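Local atomic coordinates of B-agarase (Agarivorans gilvus, PDB entry 5Z6P), a protein that hydrolyses the polysaccharide agarose as an agarase of glycoside hydrolase family 50. Residues 222-225 / 226-230; 352-355 / 356-360. One frame throughout, in Å; residues are numbered along the deposited sequence.

Interaction 1: 222-225 / 226-230; sequences IIDR and FGQNA
The side chain of R225 lies alongside the F226 ring. Its CG sits over one ring face, 3.9 Å from the centroid, as a CH-pi contact. Further out, the guanidinium is inclined at 44° to the ring, with F226 CZ 3.3 Å above the guanidinium plane, toward its rim; R225 NH2 continues to a salt bridge with E241. D224 OD1 stands at the ring edge, near its plane. This same oxygen accepts from F226 N at 2.8 Å, an Asx turn, and from Q228 N at 2.9 Å; the two donors arrive from opposite faces of the carboxylate. That inward reach follows from a chi1 of 67°, which sets CG between the backbone N and the carbonyl carbon. The backbone folds back like a hairpin, with a single bridge between I223 and N229: a type I turn from D224 to G227 is followed by a G1 bulge, where G227 adopts the positive phi that suits glycine. G227 N bonds D224 O, D224 N bonds Q228 O, and A230 N closes on I222 O at 2.6 Å. D224 OD2 takes Q228 NE2 at 3.0 Å on its syn lone pair, and the amide also donates to I238 O.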
loop_
_atom_site.group_PDB
_atom_site.type_symbol
_atom_site.label_atom_id
_atom_site.label_comp_id
_atom_site.label_asym_id
_atom_site.label_seq_id
_atom_site.Cartn_x
_atom_site.Cartn_y
_atom_site.Cartn_z
ATOM N N ILE A 222 -3.587 11.404 -24.588
ATOM C CA ILE A 222 -2.571 10.435 -24.148
ATOM C C ILE A 222 -3.125 9.021 -23.924
ATOM O O ILE A 222 -2.356 8.061 -23.858
ATOM C CB ILE A 222 -1.865 10.900 -22.839
ATOM C CG1 ILE A 222 -0.604 10.078 -22.545
ATOM C CG2 ILE A 222 -2.779 10.763 -21.682
ATOM C CD1 ILE A 222 0.648 10.666 -23.076
ATOM N N ILE A 223 -4.444 8.883 -23.800
ATOM C CA ILE A 223 -5.054 7.565 -23.588
ATOM C C ILE A 223 -5.784 7.048 -24.829
ATOM O O ILE A 223 -6.631 7.741 -25.385
ATOM C CB ILE A 223 -6.063 7.579 -22.403
ATOM C CG1 ILE A 223 -5.442 8.185 -21.136
ATOM C CG2 ILE A 223 -6.586 6.175 -22.143
ATOM C CD1 ILE A 223 -4.219 7.440 -20.601
ATOM N N ASP A 224 -5.467 5.829 -25.262
ATOM C CA ASP A 224 -6.122 5.264 -26.441
ATOM C C ASP A 224 -7.440 4.604 -26.063
ATOM O O ASP A 224 -7.871 4.687 -24.916
ATOM C CB ASP A 224 -5.201 4.280 -27.188
ATOM C CG ASP A 224 -4.887 3.015 -26.403
ATOM O OD1 ASP A 224 -5.652 2.618 -25.510
ATOM O OD2 ASP A 224 -3.865 2.381 -26.721
ATOM N N ARG A 225 -8.077 3.937 -27.022
ATOM C CA ARG A 225 -9.413 3.412 -26.784
ATOM C C ARG A 225 -9.441 2.185 -25.877
ATOM O O ARG A 225 -10.505 1.759 -25.454
ATOM C CB ARG A 225 -10.099 3.087 -28.104
ATOM C CG ARG A 225 -9.551 1.916 -28.877
ATOM C CD ARG A 225 -10.175 1.942 -30.278
ATOM N NE ARG A 225 -9.856 0.762 -31.070
ATOM C CZ ARG A 225 -8.850 0.689 -31.931
ATOM N NH1 ARG A 225 -8.054 1.731 -32.110
ATOM N NH2 ARG A 225 -8.640 -0.430 -32.610
ATOM N N PHE A 226 -8.271 1.623 -25.601
ATOM C CA PHE A 226 -8.145 0.453 -24.738
ATOM C C PHE A 226 -7.806 0.838 -23.299
ATOM O O PHE A 226 -7.759 -0.011 -22.408
ATOM C CB PHE A 226 -7.081 -0.498 -25.291
ATOM C CG PHE A 226 -7.354 -0.949 -26.698
ATOM C CD1 PHE A 226 -8.320 -1.910 -26.959
ATOM C CD2 PHE A 226 -6.653 -0.402 -27.761
ATOM C CE1 PHE A 226 -8.575 -2.327 -28.264
ATOM C CE2 PHE A 226 -6.908 -0.810 -29.067
ATOM C CZ PHE A 226 -7.866 -1.772 -29.318
ATOM N N GLY A 227 -7.573 2.124 -23.088
ATOM C CA GLY A 227 -7.169 2.616 -21.790
ATOM C C GLY A 227 -5.657 2.720 -21.655
ATOM O O GLY A 227 -5.167 3.198 -20.640
ATOM N N GLN A 228 -4.927 2.284 -22.680
ATOM C CA GLN A 228 -3.468 2.292 -22.635
ATOM C C GLN A 228 -2.897 3.666 -22.929
ATOM O O GLN A 228 -3.604 4.555 -23.400
ATOM C CB GLN A 228 -2.897 1.284 -23.633
ATOM C CG GLN A 228 -3.268 -0.159 -23.378
ATOM C CD GLN A 228 -3.033 -1.022 -24.603
ATOM O OE1 GLN A 228 -2.689 -2.203 -24.498
ATOM N NE2 GLN A 228 -3.220 -0.427 -25.783
ATOM N N ASN A 229 -1.608 3.839 -22.652
ATOM C CA ASN A 229 -0.909 5.066 -23.003
ATOM C C ASN A 229 -0.738 5.116 -24.532
ATOM O O ASN A 229 -0.097 4.246 -25.117
ATOM C CB ASN A 229 0.446 5.141 -22.267
ATOM C CG ASN A 229 1.209 6.422 -22.557
ATOM O OD1 ASN A 229 1.207 6.919 -23.678
ATOM N ND2 ASN A 229 1.866 6.962 -21.545
ATOM N N ALA A 230 -1.329 6.127 -25.169
ATOM C CA ALA A 230 -1.276 6.272 -26.629
ATOM C C ALA A 230 0.109 6.612 -27.166
ATOM O O ALA A 230 0.457 6.204 -28.263
ATOM C CB ALA A 230 -2.272 7.342 -27.090
#

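Interaction 2: 352-355 / 356-360; sequences TAKV and ASEVR
A353 O receives S357 N at 2.7 Å, the shortest hydrogen bond of the contact, in a ladder of four i-to-i+4 backbone links. It is preceded by A356 N on T352 O at 3.2 Å and followed by E358 N on K354 O and V359 N on V355 O. These bonds define an alpha helix, here the first turns of helix 353-361, just after residues 327-351, which are missing from the model. Side chains one turn apart add two further ties. K354 NZ forms a salt bridge to E358 OE1, 2.9 Å away, meeting the carboxylate from above its plane, 46° out of it. The lysine chain leaves anti to its backbone nitrogen (chi1 173°) and then bends at chi3 and chi4, which turns the ammonium toward E358 OE1. Because both residues are exposed, solvent probably weakens this pairing. On another flank V355 and V359 lie side by side, and their CG2 methyls meet at 4.0 Å; V359 CG2 also rests 3.2 Å from V355 O. The inner flank of the helix faces strand 315-325: S357 OG is hydrogen-bonded to G318 O, R360 NH1 reaches I316 O, and the methyl of A353 touches D322.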
loop_
_atom_site.group_PDB
_atom_site.type_symbol
_atom_site.label_atom_id
_atom_site.label_comp_id
_atom_site.label_asym_id
_atom_site.label_seq_id
_atom_site.Cartn_x
_atom_site.Cartn_y
_atom_site.Cartn_z
ATOM N N THR A 352 -9.711 25.891 -11.312
ATOM C CA THR A 352 -11.138 25.591 -11.321
ATOM C C THR A 352 -11.375 24.103 -11.546
ATOM O O THR A 352 -10.569 23.437 -12.200
ATOM C CB THR A 352 -11.874 26.396 -12.412
ATOM O OG1 THR A 352 -11.416 27.752 -12.396
ATOM C CG2 THR A 352 -13.379 26.375 -12.179
ATOM N N ALA A 353 -12.466 23.576 -10.994
ATOM C CA ALA A 353 -12.841 22.196 -11.271
ATOM C C ALA A 353 -13.210 22.082 -12.741
ATOM O O ALA A 353 -12.980 21.055 -13.372
ATOM C CB ALA A 353 -13.993 21.749 -10.387
ATOM N N LYS A 354 -13.769 23.158 -13.287
ATOM C CA LYS A 354 -14.209 23.155 -14.672
ATOM C C LYS A 354 -13.048 22.982 -15.649
ATOM O O LYS A 354 -13.162 22.228 -16.608
ATOM C CB LYS A 354 -14.971 24.438 -14.996
ATOM C CG LYS A 354 -15.324 24.582 -16.461
ATOM C CD LYS A 354 -16.106 25.860 -16.724
ATOM C CE LYS A 354 -15.573 26.594 -17.943
ATOM N NZ LYS A 354 -15.822 25.863 -19.222
ATOM N N VAL A 355 -11.936 23.676 -15.426
ATOM C CA VAL A 355 -10.803 23.519 -16.333
ATOM C C VAL A 355 -10.162 22.150 -16.113
ATOM O O VAL A 355 -9.837 21.464 -17.076
ATOM C CB VAL A 355 -9.749 24.650 -16.187
ATOM C CG1 VAL A 355 -9.465 24.966 -14.734
ATOM C CG2 VAL A 355 -8.467 24.289 -16.937
ATOM N N ALA A 356 -10.016 21.743 -14.853
ATOM C CA ALA A 356 -9.541 20.400 -14.544
ATOM C C ALA A 356 -10.395 19.375 -15.286
ATOM O O ALA A 356 -9.879 18.438 -15.881
ATOM C CB ALA A 356 -9.575 20.154 -13.044
ATOM N N SER A 357 -11.706 19.604 -15.270
ATOM C CA SER A 357 -12.676 18.786 -15.986
ATOM C C SER A 357 -12.346 18.656 -17.478
ATOM O O SER A 357 -12.314 17.557 -18.023
ATOM C CB SER A 357 -14.084 19.379 -15.789
ATOM O OG SER A 357 -14.978 19.038 -16.829
ATOM N N GLU A 358 -12.095 19.774 -18.141
ATOM C CA GLU A 358 -11.847 19.747 -19.573
ATOM C C GLU A 358 -10.462 19.180 -19.931
ATOM O O GLU A 358 -10.289 18.542 -20.973
ATOM C CB GLU A 358 -12.014 21.153 -20.147
ATOM C CG GLU A 358 -13.450 21.674 -20.047
ATOM C CD GLU A 358 -13.598 23.113 -20.503
ATOM O OE1 GLU A 358 -13.586 24.015 -19.643
ATOM O OE2 GLU A 358 -13.736 23.341 -21.723
ATOM N N VAL A 359 -9.482 19.412 -19.070
ATOM C CA VAL A 359 -8.158 18.843 -19.283
ATOM C C VAL A 359 -8.223 17.319 -19.233
ATOM O O VAL A 359 -7.637 16.634 -20.065
ATOM C CB VAL A 359 -7.154 19.354 -18.238
ATOM C CG1 VAL A 359 -5.829 18.630 -18.375
ATOM C CG2 VAL A 359 -6.961 20.838 -18.398
ATOM N N ARG A 360 -8.962 16.789 -18.262
ATOM C CA ARG A 360 -9.073 15.338 -18.114
ATOM C C ARG A 360 -9.784 14.700 -19.297
ATOM O O ARG A 360 -9.289 13.733 -19.858
ATOM C CB ARG A 360 -9.794 14.967 -16.819
ATOM C CG ARG A 360 -10.177 13.483 -16.747
ATOM C CD ARG A 360 -8.946 12.570 -16.820
ATOM N NE ARG A 360 -8.065 12.773 -15.682
ATOM C CZ ARG A 360 -8.171 12.123 -14.526
ATOM N NH1 ARG A 360 -9.119 11.208 -14.352
ATOM N NH2 ARG A 360 -7.320 12.385 -13.542
#

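Interaction 1 is a buried hairpin-like turn and interaction 2 the exposed first turns of a helix, yet both show how residues close in sequence fix a local backbone shape. Their centres are 19 Å apart on the same side of the chain's centre, and their nearest atoms stay about 7 Å apart, so they do not touch. The chain nevertheless connects them: soon after helix 353-361 ends, M363 and Q365 make backbone hydrogen bonds with I223 of interaction 1. The turn of interaction 1 is also held on helix 397-406, where N401 and R404 bond the F226 and R225 carbonyls.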